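Local coordinates for formiminoglutamase (Trypanosoma cruzi, PDB 4MYK), which probably hydrolyses N-formimino-L-glutamate to L-glutamate and formamide, as an arginase-like enzyme with two manganese ions, at residues N71-L81 against Y300-T308; I34-G42 against A50-A58. The protein carries 1 engineered substitution. All coordinates share one frame; numbering follows the deposited sequence.

Contact 1. Residues N71-L81 against Y300-T308; sequences NLELNVDASHL and YHFVLGFAT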
loop_
_atom_site.group_PDB
_atom_site.type_symbol
_atom_site.label_atom_id
_atom_site.label_comp_id
_atom_site.label_asym_id
_atom_site.label_seq_id
_atom_site.Cartn_x
_atom_site.Cartn_y
_atom_site.Cartn_z
ATOM N N ASN A 71 1.012 -11.402 23.536
ATOM C CA ASN A 71 1.177 -10.163 22.806
ATOM C C ASN A 71 1.111 -9.007 23.788
ATOM O O ASN A 71 0.061 -8.726 24.364
ATOM C CB ASN A 71 0.077 -10.030 21.754
ATOM C CG ASN A 71 0.227 -8.779 20.901
ATOM O OD1 ASN A 71 0.461 -7.687 21.411
ATOM N ND2 ASN A 71 0.082 -8.937 19.592
ATOM N N LEU A 72 2.235 -8.333 23.976
ATOM C CA LEU A 72 2.307 -7.300 24.995
ATOM C C LEU A 72 1.936 -5.939 24.473
ATOM O O LEU A 72 1.879 -4.972 25.227
ATOM C CB LEU A 72 3.686 -7.271 25.625
ATOM C CG LEU A 72 3.762 -8.316 26.735
ATOM C CD1 LEU A 72 5.111 -9.001 26.724
ATOM C CD2 LEU A 72 3.434 -7.689 28.094
ATOM N N GLU A 73 1.683 -5.861 23.179
ATOM C CA GLU A 73 1.168 -4.631 22.607
ATOM C C GLU A 73 -0.334 -4.556 22.822
ATOM O O GLU A 73 -0.868 -3.500 23.142
ATOM C CB GLU A 73 1.496 -4.552 21.122
ATOM C CG GLU A 73 1.119 -3.232 20.506
ATOM C CD GLU A 73 1.398 -3.203 19.037
ATOM O OE1 GLU A 73 2.050 -4.139 18.529
ATOM O OE2 GLU A 73 0.966 -2.242 18.388
ATOM N N LEU A 74 -1.010 -5.687 22.639
ATOM C CA LEU A 74 -2.437 -5.789 22.917
ATOM C C LEU A 74 -2.647 -6.250 24.348
ATOM O O LEU A 74 -3.750 -6.169 24.878
ATOM C CB LEU A 74 -3.095 -6.783 21.967
ATOM C CG LEU A 74 -2.795 -6.532 20.485
ATOM C CD1 LEU A 74 -3.693 -7.406 19.620
ATOM C CD2 LEU A 74 -2.929 -5.042 20.125
ATOM N N ASN A 75 -1.567 -6.724 24.963
ATOM C CA ASN A 75 -1.601 -7.277 26.315
ATOM C C ASN A 75 -2.661 -8.353 26.462
ATOM O O ASN A 75 -3.529 -8.284 27.327
ATOM C CB ASN A 75 -1.743 -6.183 27.380
ATOM C CG ASN A 75 -0.439 -5.423 27.607
ATOM O OD1 ASN A 75 0.607 -6.024 27.882
ATOM N ND2 ASN A 75 -0.493 -4.099 27.479
ATOM N N VAL A 76 -2.576 -9.341 25.580
ATOM C CA VAL A 76 -3.420 -10.525 25.645
ATOM C C VAL A 76 -2.527 -11.760 25.567
ATOM O O VAL A 76 -1.699 -11.881 24.661
ATOM C CB VAL A 76 -4.471 -10.550 24.499
ATOM C CG1 VAL A 76 -5.180 -11.883 24.449
ATOM C CG2 VAL A 76 -5.482 -9.430 24.680
ATOM N N ASP A 77 -2.675 -12.654 26.539
ATOM C CA ASP A 77 -1.944 -13.900 26.537
ATOM C C ASP A 77 -2.897 -15.009 26.140
ATOM O O ASP A 77 -3.896 -15.245 26.810
ATOM C CB ASP A 77 -1.372 -14.174 27.926
ATOM C CG ASP A 77 -0.502 -15.428 27.974
ATOM O OD1 ASP A 77 -0.290 -16.054 26.921
ATOM O OD2 ASP A 77 -0.024 -15.778 29.073
ATOM N N ALA A 78 -2.585 -15.684 25.038
ATOM C CA ALA A 78 -3.432 -16.767 24.525
ATOM C C ALA A 78 -2.847 -18.125 24.877
ATOM O O ALA A 78 -3.292 -19.152 24.361
ATOM C CB ALA A 78 -3.617 -16.645 22.997
ATOM N N SER A 79 -1.850 -18.116 25.761
ATOM C CA SER A 79 -1.120 -19.318 26.151
ATOM C C SER A 79 -2.021 -20.450 26.626
ATOM O O SER A 79 -1.638 -21.617 26.556
ATOM C CB SER A 79 -0.087 -18.985 27.228
ATOM O OG SER A 79 0.964 -18.210 26.680
ATOM N N HIS A 80 -3.215 -20.105 27.099
ATOM C CA HIS A 80 -4.124 -21.104 27.668
ATOM C C HIS A 80 -4.994 -21.850 26.641
ATOM O O HIS A 80 -5.617 -22.857 26.974
ATOM C CB HIS A 80 -5.001 -20.480 28.767
ATOM C CG HIS A 80 -6.176 -19.712 28.247
ATOM N ND1 HIS A 80 -6.138 -18.351 28.018
ATOM C CD2 HIS A 80 -7.427 -20.111 27.919
ATOM C CE1 HIS A 80 -7.312 -17.949 27.568
ATOM N NE2 HIS A 80 -8.112 -18.999 27.495
ATOM N N LEU A 81 -5.042 -21.360 25.403
ATOM C CA LEU A 81 -5.903 -21.958 24.389
ATOM C C LEU A 81 -5.232 -23.180 23.794
ATOM O O LEU A 81 -4.006 -23.269 23.768
ATOM C CB LEU A 81 -6.210 -20.961 23.272
ATOM C CG LEU A 81 -7.207 -19.831 23.524
ATOM C CD1 LEU A 81 -7.321 -18.931 22.300
ATOM C CD2 LEU A 81 -8.555 -20.394 23.896
ATOM N N TYR A 300 -4.405 -15.235 13.722
ATOM C CA TYR A 300 -3.687 -14.932 14.946
ATOM C C TYR A 300 -4.441 -13.919 15.817
ATOM O O TYR A 300 -4.594 -14.116 17.018
ATOM C CB TYR A 300 -2.287 -14.410 14.601
ATOM C CG TYR A 300 -1.569 -13.772 15.766
ATOM C CD1 TYR A 300 -1.119 -14.541 16.831
ATOM C CD2 TYR A 300 -1.346 -12.405 15.807
ATOM C CE1 TYR A 300 -0.470 -13.968 17.906
ATOM C CE2 TYR A 300 -0.705 -11.819 16.880
ATOM C CZ TYR A 300 -0.266 -12.609 17.929
ATOM O OH TYR A 300 0.382 -12.040 19.005
ATOM N N HIS A 301 -4.910 -12.838 15.204
ATOM C CA HIS A 301 -5.633 -11.800 15.926
ATOM C C HIS A 301 -6.964 -12.347 16.406
ATOM O O HIS A 301 -7.394 -12.057 17.524
ATOM C CB HIS A 301 -5.837 -10.559 15.045
ATOM C CG HIS A 301 -4.647 -9.648 15.005
ATOM N ND1 HIS A 301 -3.575 -9.854 14.163
ATOM C CD2 HIS A 301 -4.351 -8.534 15.721
ATOM C CE1 HIS A 301 -2.673 -8.907 14.358
ATOM N NE2 HIS A 301 -3.118 -8.095 15.299
ATOM N N PHE A 302 -7.618 -13.143 15.564
ATOM C CA PHE A 302 -8.844 -13.787 15.992
ATOM C C PHE A 302 -8.572 -14.594 17.259
ATOM O O PHE A 302 -9.303 -14.483 18.242
ATOM C CB PHE A 302 -9.441 -14.723 14.932
ATOM C CG PHE A 302 -10.497 -15.620 15.504
ATOM C CD1 PHE A 302 -11.801 -15.169 15.644
ATOM C CD2 PHE A 302 -10.166 -16.871 16.001
ATOM C CE1 PHE A 302 -12.769 -15.963 16.232
ATOM C CE2 PHE A 302 -11.122 -17.670 16.581
ATOM C CZ PHE A 302 -12.426 -17.216 16.698
ATOM N N VAL A 303 -7.527 -15.418 17.210
ATOM C CA VAL A 303 -7.140 -16.275 18.320
ATOM C C VAL A 303 -6.901 -15.484 19.614
ATOM O O VAL A 303 -7.341 -15.900 20.689
ATOM C CB VAL A 303 -5.888 -17.088 17.971
ATOM C CG1 VAL A 303 -5.281 -17.710 19.228
ATOM C CG2 VAL A 303 -6.222 -18.152 16.931
ATOM N N LEU A 304 -6.212 -14.351 19.507
ATOM C CA LEU A 304 -6.017 -13.457 20.642
ATOM C C LEU A 304 -7.343 -12.938 21.197
ATOM O O LEU A 304 -7.530 -12.873 22.408
ATOM C CB LEU A 304 -5.155 -12.268 20.238
ATOM C CG LEU A 304 -3.657 -12.508 20.086
ATOM C CD1 LEU A 304 -2.971 -11.204 19.761
ATOM C CD2 LEU A 304 -3.088 -13.098 21.355
ATOM N N GLY A 305 -8.250 -12.546 20.307
ATOM C CA GLY A 305 -9.547 -12.050 20.715
ATOM C C GLY A 305 -10.307 -13.132 21.451
ATOM O O GLY A 305 -10.967 -12.881 22.462
ATOM N N PHE A 306 -10.202 -14.348 20.928
ATOM C CA PHE A 306 -10.869 -15.507 21.508
ATOM C C PHE A 306 -10.374 -15.762 22.929
ATOM O O PHE A 306 -11.160 -16.043 23.839
ATOM C CB PHE A 306 -10.613 -16.730 20.640
ATOM C CG PHE A 306 -11.561 -17.858 20.891
ATOM C CD1 PHE A 306 -12.800 -17.897 20.259
ATOM C CD2 PHE A 306 -11.215 -18.888 21.750
ATOM C CE1 PHE A 306 -13.678 -18.941 20.481
ATOM C CE2 PHE A 306 -12.085 -19.932 21.978
ATOM C CZ PHE A 306 -13.320 -19.961 21.337
ATOM N N ALA A 307 -9.067 -15.645 23.119
ATOM C CA ALA A 307 -8.482 -15.858 24.437
ATOM C C ALA A 307 -9.118 -14.965 25.510
ATOM O O ALA A 307 -8.952 -15.217 26.707
ATOM C CB ALA A 307 -6.968 -15.652 24.390
ATOM N N THR A 308 -9.845 -13.930 25.089
ATOM C CA THR A 308 -10.415 -12.987 26.045
ATOM C C THR A 308 -11.850 -13.304 26.433
ATOM O O THR A 308 -12.320 -12.809 27.451
ATOM C CB THR A 308 -10.328 -11.493 25.594
ATOM O OG1 THR A 308 -11.124 -11.287 24.426
ATOM C CG2 THR A 308 -8.884 -11.066 25.329
#

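Contact 2. Residues I34-G42 against A50-A58; sequences IIGFPYDEG and AGAKKGPAA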
loop_
_atom_site.group_PDB
_atom_site.type_symbol
_atom_site.label_atom_id
_atom_site.label_comp_id
_atom_site.label_asym_id
_atom_site.label_seq_id
_atom_site.Cartn_x
_atom_site.Cartn_y
_atom_site.Cartn_z
ATOM N N ILE A 34 -9.015 -26.122 13.199
ATOM C CA ILE A 34 -8.695 -25.690 11.837
ATOM C C ILE A 34 -8.990 -26.787 10.804
ATOM O O ILE A 34 -8.522 -27.919 10.922
ATOM C CB ILE A 34 -7.203 -25.292 11.702
ATOM C CG1 ILE A 34 -6.847 -24.156 12.659
ATOM C CG2 ILE A 34 -6.878 -24.902 10.274
ATOM C CD1 ILE A 34 -5.356 -23.980 12.842
ATOM N N ILE A 35 -9.768 -26.427 9.790
ATOM C CA ILE A 35 -10.173 -27.356 8.742
ATOM C C ILE A 35 -9.788 -26.756 7.400
ATOM O O ILE A 35 -10.112 -25.611 7.119
ATOM C CB ILE A 35 -11.716 -27.604 8.774
ATOM C CG1 ILE A 35 -12.133 -28.237 10.110
ATOM C CG2 ILE A 35 -12.155 -28.476 7.601
ATOM C CD1 ILE A 35 -13.583 -27.960 10.517
ATOM N N GLY A 36 -9.091 -27.521 6.576
ATOM C CA GLY A 36 -8.678 -27.025 5.278
ATOM C C GLY A 36 -9.659 -27.399 4.192
ATOM O O GLY A 36 -10.193 -28.509 4.181
ATOM N N PHE A 37 -9.904 -26.465 3.277
ATOM C CA PHE A 37 -10.723 -26.739 2.102
ATOM C C PHE A 37 -10.002 -26.326 0.807
ATOM O O PHE A 37 -10.254 -25.244 0.253
ATOM C CB PHE A 37 -12.107 -26.085 2.221
ATOM C CG PHE A 37 -13.146 -26.696 1.313
ATOM C CD1 PHE A 37 -13.523 -28.025 1.461
ATOM C CD2 PHE A 37 -13.746 -25.943 0.319
ATOM C CE1 PHE A 37 -14.464 -28.589 0.632
ATOM C CE2 PHE A 37 -14.691 -26.496 -0.510
ATOM C CZ PHE A 37 -15.052 -27.821 -0.356
ATOM N N PRO A 38 -9.110 -27.208 0.311
ATOM C CA PRO A 38 -8.245 -26.936 -0.840
ATOM C C PRO A 38 -8.978 -27.063 -2.184
ATOM O O PRO A 38 -8.647 -27.944 -2.977
ATOM C CB PRO A 38 -7.165 -28.023 -0.729
ATOM C CG PRO A 38 -7.609 -28.965 0.384
ATOM C CD PRO A 38 -9.011 -28.612 0.738
ATOM N N TYR A 39 -9.960 -26.195 -2.433
ATOM C CA TYR A 39 -10.688 -26.198 -3.698
ATOM C C TYR A 39 -10.829 -24.789 -4.257
ATOM O O TYR A 39 -11.028 -23.835 -3.517
ATOM C CB TYR A 39 -12.057 -26.868 -3.544
ATOM C CG TYR A 39 -11.937 -28.303 -3.097
ATOM C CD1 TYR A 39 -11.822 -29.333 -4.020
ATOM C CD2 TYR A 39 -11.904 -28.627 -1.743
ATOM C CE1 TYR A 39 -11.688 -30.652 -3.602
ATOM C CE2 TYR A 39 -11.775 -29.944 -1.312
ATOM C CZ TYR A 39 -11.667 -30.949 -2.243
ATOM O OH TYR A 39 -11.539 -32.251 -1.816
ATOM N N ASP A 40 -10.731 -24.681 -5.573
ATOM C CA ASP A 40 -10.666 -23.399 -6.261
ATOM C C ASP A 40 -11.955 -22.604 -6.224
ATOM O O ASP A 40 -11.931 -21.384 -6.123
ATOM C CB ASP A 40 -10.313 -23.620 -7.740
ATOM C CG ASP A 40 -8.824 -23.536 -8.017
ATOM O OD1 ASP A 40 -8.458 -23.523 -9.208
ATOM O OD2 ASP A 40 -8.022 -23.472 -7.057
ATOM N N GLU A 41 -13.078 -23.300 -6.345
ATOM C CA GLU A 41 -14.340 -22.670 -6.742
ATOM C C GLU A 41 -14.809 -21.460 -5.922
ATOM O O GLU A 41 -14.960 -21.519 -4.701
ATOM C CB GLU A 41 -15.446 -23.718 -6.860
ATOM C CG GLU A 41 -15.247 -24.686 -8.023
ATOM C CD GLU A 41 -14.204 -25.779 -7.753
ATOM O OE1 GLU A 41 -13.732 -25.889 -6.601
ATOM O OE2 GLU A 41 -13.868 -26.534 -8.700
ATOM N N GLY A 42 -15.046 -20.365 -6.635
ATOM C CA GLY A 42 -15.473 -19.113 -6.048
ATOM C C GLY A 42 -15.259 -18.017 -7.069
ATOM O O GLY A 42 -15.815 -18.062 -8.161
ATOM N N ALA A 50 -7.164 -19.245 -11.067
ATOM C CA ALA A 50 -7.012 -20.497 -10.322
ATOM C C ALA A 50 -5.897 -20.410 -9.281
ATOM O O ALA A 50 -4.969 -19.627 -9.426
ATOM C CB ALA A 50 -6.723 -21.653 -11.287
ATOM N N GLY A 51 -5.986 -21.232 -8.238
ATOM C CA GLY A 51 -4.930 -21.293 -7.236
ATOM C C GLY A 51 -5.343 -21.266 -5.770
ATOM O O GLY A 51 -4.520 -21.550 -4.898
ATOM N N ALA A 52 -6.601 -20.924 -5.497
ATOM C CA ALA A 52 -7.083 -20.829 -4.120
ATOM C C ALA A 52 -7.020 -22.169 -3.386
ATOM O O ALA A 52 -6.982 -22.225 -2.154
ATOM C CB ALA A 52 -8.499 -20.265 -4.078
ATOM N N LYS A 53 -7.013 -23.256 -4.144
ATOM C CA LYS A 53 -6.895 -24.570 -3.538
ATOM C C LYS A 53 -5.537 -24.751 -2.844
ATOM O O LYS A 53 -5.361 -25.667 -2.045
ATOM C CB LYS A 53 -7.096 -25.659 -4.589
ATOM C CG LYS A 53 -5.882 -25.857 -5.464
ATOM C CD LYS A 53 -6.232 -26.540 -6.761
ATOM C CE LYS A 53 -5.028 -26.512 -7.684
ATOM N NZ LYS A 53 -4.342 -25.179 -7.658
ATOM N N LYS A 54 -4.579 -23.880 -3.160
ATOM C CA LYS A 54 -3.254 -23.918 -2.533
ATOM C C LYS A 54 -3.165 -23.061 -1.255
ATOM O O LYS A 54 -2.183 -23.134 -0.521
ATOM C CB LYS A 54 -2.179 -23.511 -3.546
ATOM C CG LYS A 54 -2.107 -24.445 -4.757
ATOM C CD LYS A 54 -0.777 -25.190 -4.815
ATOM C CE LYS A 54 -0.778 -26.277 -5.895
ATOM N NZ LYS A 54 -0.924 -25.773 -7.295
ATOM N N GLY A 55 -4.208 -22.274 -0.997
ATOM C CA GLY A 55 -4.296 -21.453 0.195
ATOM C C GLY A 55 -4.079 -22.193 1.509
ATOM O O GLY A 55 -3.304 -21.746 2.358
ATOM N N PRO A 56 -4.774 -23.324 1.704
ATOM C CA PRO A 56 -4.580 -24.072 2.956
ATOM C C PRO A 56 -3.127 -24.496 3.230
ATOM O O PRO A 56 -2.717 -24.486 4.389
ATOM C CB PRO A 56 -5.491 -25.291 2.773
ATOM C CG PRO A 56 -6.577 -24.799 1.863
ATOM C CD PRO A 56 -5.874 -23.882 0.895
ATOM N N ALA A 57 -2.372 -24.863 2.195
ATOM C CA ALA A 57 -0.973 -25.254 2.357
ATOM C C ALA A 57 -0.111 -24.052 2.744
ATOM O O ALA A 57 0.724 -24.123 3.646
ATOM C CB ALA A 57 -0.452 -25.886 1.077
ATOM N N ALA A 58 -0.332 -22.942 2.055
ATOM C CA ALA A 58 0.407 -21.715 2.299
ATOM C C ALA A 58 0.083 -21.134 3.680
ATOM O O ALA A 58 0.960 -20.667 4.394
ATOM C CB ALA A 58 0.092 -20.710 1.211
HETATM O O HOH W 1 -6.060 -24.288 -9.612
#

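Contact 1. Residues N71-L81 against Y300-T308
Tyr-300 meets Asn-71 through its hydroxyl. Asn-71 ND2 donates a hydrogen bond to Tyr-300 OH over 3.2 Å, with an N-H...O angle of 151°. The amide plane lies only 23° from the ring plane, and ND2 comes in at the ring edge. OH also bonds the backbone oxygen of Ser-68, so two polar partners fix the end of the ring. At the other end of the amide, Asn-71 OD1 accepts from Leu-74 N at 2.8 Å, an Asx motif. Leu-74 CD1 lies 4.1 Å from His-301 CD2, oblique to the imidazole. His-301 ND1 bonds Tyr-297 O, and the ring stacks on Phe-262. At Val-303, Leu-81 CD1 packs on CG1 and lies 3.4 Å from Val-303 O, which accepts from Ala-307 N. Leu-304 divides its two methyls. CD1 packs on Leu-74 and the side chain of Asn-71, while CD2 lies 3.9 Å from Val-76 CG1 and also reaches Ala-78 CB. The partner here is a short hairpin, strands 70-71 and 76-77 with a G1 beta bulge, followed by a type I turn from Ala-78 to Leu-81. It lies across the last turns of helix 290-306 in the arginase/deacetylase fold. Glu-73, in the hairpin, bonds Ser-209 and Gly-187 of the second subunit. Phe-306 takes Leu-81 CD2 at its ring edge, 3.7 Å from CD2 of the phenyl. Ala-307 CB is wedged between Ala-78, Leu-81 and the His-80 ring. With chi1 at 80° the His-80 ring folds over its own backbone, and CE1 comes within 3.3 Å of Ala-307 O, which lies at the ring edge. Thr-308 CG2 packs against both branches of Val-76, 3.8 Å from Val-76 CG2.

Contact 2. Residues I34-G42 against A50-A58
The loop leaving strand 32-37 of the arginase/deacetylase fold folds back here on the start of helix 55-63. Its main polar link is the carboxylate of Asp-40. OD2 of Asp-40 accepts from Lys-53 N at 3.1 Å, met nearly along its C-O axis. Gly-51 N is a second donor to Asp-40 OD2, at 3.2 Å, and approaches from above the carboxylate plane, 40° out of it. Two backbone amides thus hold one oxygen and limit rotation of the group. Asp-40 OD1 lies beside Ala-50 CB and takes a water at 2.5 Å. That water accepts from Lys-53 NZ at 2.8 Å, so a water bridges the two charges. Lys-53 NZ itself stays 4.1 Å from Asp-40 OD2, too far for a direct salt bridge, but may still help to keep the aspartate ionised. With CG tucked in over its own backbone (chi1 77°), Lys-53 carries its aliphatic chain obliquely past the carboxylate.

An inverse gamma turn is centred on Pro-38, which packs on both Lys-53 and Pro-56. Lys-53 CB lies 3.2 Å from Pro-38 O, and Pro-56 CG lies 3.8 Å from Pro-38 N. Further back, Pro-56 CB faces Gly-36 CA, where the strand has no side chain. The side chain of Ala-52 is about 11 Å from a bound manganese ion, so this part of 50-58 lies near the metal site without being a ligand. The arrangement is a strand-loop-helix unit, the first half of a right-handed beta-alpha-beta crossover in a parallel sheet.

In the fold
From the N terminus, contact 2 closes first. It brings the start of helix 55-63 back against the end of strand 32-37, across a short loop that includes Cys-43, disulfide-bonded to Cys-250. The chain then runs along the helix into the hairpin of contact 1, just before edge strand 83-88 of the parallel sheet. Contact 1 spans most of the remaining chain, including the other strands of the sheet, before helix 290-306 returns to the hairpin. The two contacts follow in series, neither nested nor crossed, and do not touch. Contact 2 is local, while contact 1 ties the hairpin between helix 55-63 and strand 83-88 to the C-terminal helix 290-306.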